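Local coordinates for Rep protein (Adeno-associated virus - 5, PDB 1M55), which acts in viral rolling-circle-type replication, its catalytic domain being a metal-binding endonuclease that probably recognises and nicks the viral origin, at residues N178-E181 with R182-L185. Residues are numbered along the deposited sequence; the frame is centred on the assembly and turned at random.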
loop_
_atom_site.group_PDB
_atom_site.type_symbol
_atom_site.label_atom_id
_atom_site.label_comp_id
_atom_site.label_asym_id
_atom_site.label_seq_id
_atom_site.Cartn_x
_atom_site.Cartn_y
_atom_site.Cartn_z
ATOM N N ASN A 178 -6.438 5.843 13.001
ATOM C CA ASN A 178 -6.523 6.566 14.260
ATOM C C ASN A 178 -5.145 6.840 14.854
ATOM O O ASN A 178 -4.426 5.922 15.255
ATOM C CB ASN A 178 -7.403 5.818 15.262
ATOM C CG ASN A 178 -7.758 6.668 16.466
ATOM O OD1 ASN A 178 -6.946 6.851 17.373
ATOM N ND2 ASN A 178 -8.966 7.217 16.467
ATOM N N LEU A 179 -4.792 8.122 14.879
ATOM C CA LEU A 179 -3.517 8.610 15.401
ATOM C C LEU A 179 -3.334 8.345 16.894
ATOM O O LEU A 179 -2.238 8.018 17.345
ATOM C CB LEU A 179 -3.391 10.107 15.116
ATOM C CG LEU A 179 -3.331 10.484 13.632
ATOM C CD1 LEU A 179 -3.682 11.946 13.445
ATOM C CD2 LEU A 179 -1.948 10.172 13.069
ATOM N N GLU A 180 -4.414 8.463 17.660
ATOM C CA GLU A 180 -4.347 8.231 19.098
ATOM C C GLU A 180 -4.011 6.759 19.367
ATOM O O GLU A 180 -3.166 6.445 20.210
ATOM C CB GLU A 180 -5.674 8.621 19.747
ATOM C CG GLU A 180 -5.588 8.858 21.237
ATOM C CD GLU A 180 -4.661 10.003 21.609
ATOM O OE1 GLU A 180 -4.774 11.098 21.016
ATOM O OE2 GLU A 180 -3.824 9.808 22.507
ATOM N N GLU A 181 -4.648 5.861 18.617
ATOM C CA GLU A 181 -4.396 4.431 18.760
ATOM C C GLU A 181 -2.962 4.110 18.308
ATOM O O GLU A 181 -2.283 3.281 18.920
ATOM C CB GLU A 181 -5.427 3.621 17.959
ATOM C CG GLU A 181 -5.181 2.110 17.915
ATOM C CD GLU A 181 -5.372 1.396 19.249
ATOM O OE1 GLU A 181 -5.617 2.059 20.278
ATOM O OE2 GLU A 181 -5.276 0.153 19.264
ATOM N N ARG A 182 -2.504 4.762 17.239
ATOM C CA ARG A 182 -1.140 4.552 16.753
ATOM C C ARG A 182 -0.161 4.956 17.851
ATOM O O ARG A 182 0.795 4.236 18.136
ATOM C CB ARG A 182 -0.883 5.374 15.489
ATOM C CG ARG A 182 -1.548 4.794 14.249
ATOM C CD ARG A 182 -1.515 5.745 13.061
ATOM N NE ARG A 182 -2.020 5.085 11.858
ATOM C CZ ARG A 182 -1.263 4.723 10.826
ATOM N NH1 ARG A 182 0.045 4.969 10.831
ATOM N NH2 ARG A 182 -1.800 4.058 9.814
ATOM N N LYS A 183 -0.441 6.086 18.494
ATOM C CA LYS A 183 0.381 6.600 19.584
ATOM C C LYS A 183 0.450 5.561 20.710
ATOM O O LYS A 183 1.520 5.291 21.256
ATOM C CB LYS A 183 -0.224 7.916 20.084
ATOM C CG LYS A 183 0.595 8.679 21.105
ATOM C CD LYS A 183 -0.078 10.005 21.441
ATOM C CE LYS A 183 0.674 10.752 22.531
ATOM N NZ LYS A 183 0.004 12.031 22.907
ATOM N N ARG A 184 -0.683 4.932 21.018
ATOM C CA ARG A 184 -0.723 3.914 22.067
ATOM C C ARG A 184 0.151 2.705 21.710
ATOM O O ARG A 184 0.939 2.225 22.535
ATOM C CB ARG A 184 -2.161 3.445 22.324
ATOM C CG ARG A 184 -2.277 2.432 23.463
ATOM C CD ARG A 184 -3.699 1.913 23.645
ATOM N NE ARG A 184 -4.104 0.967 22.604
ATOM C CZ ARG A 184 -3.770 -0.323 22.580
ATOM N NH1 ARG A 184 -3.016 -0.844 23.538
ATOM N NH2 ARG A 184 -4.208 -1.103 21.600
ATOM N N LEU A 185 0.018 2.222 20.477
ATOM C CA LEU A 185 0.781 1.062 20.026
ATOM C C LEU A 185 2.273 1.342 19.887
ATOM O O LEU A 185 3.100 0.468 20.158
ATOM C CB LEU A 185 0.188 0.503 18.729
ATOM C CG LEU A 185 -1.209 -0.103 18.923
ATOM C CD1 LEU A 185 -1.797 -0.573 17.609
ATOM C CD2 LEU A 185 -1.118 -1.253 19.901
HETATM O O HOH W 1 -2.540 11.166 24.402
#
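The first turns of helix 179-191, the last helix of the nuclease domain, start at the N-cap N178 and carry one salt bridge, E181 to R184, and a looser water-bridged pair, E180 and K183. The backbone O of N178 accepts from R182 N at 3.0 Å. N178 OD1 accepts the capping bond from E181 N at 2.8 Å, in the carbonyl plane on a lone pair. D42 receives the N-H groups of L179 and E180. E181 and R184 run alongside each other. R184 turns its guanidinium side-on: NE reaches E181 OE1 at 3.0 Å, almost straight at 174°, while NH2 meets E181 OE2 at 2.9 Å. OE1 is approached from above the carboxylate plane, and the two planes lie 44° apart. Both side chains leave with CG anti to the backbone N; bends at chi2 of E181 (68°) and at chi3 of R184 bring the charged ends together. E180 and K183 also lie side by side. A water donates to E180 OE2 at 2.7 Å and accepts from K183 NZ at 3.1 Å. R182 instead heads into the protein, where NE binds A175 O and NH2 binds A176 O and Q80 OE1. Two bonds fix the rotation of the R184 guanidinium against E181, whereas E180 OE2 and K183 NZ, 4.4 Å apart, are linked by one water. Both acidic side chains sit in the first turn, where their negative charge probably interacts favourably with the helix dipole.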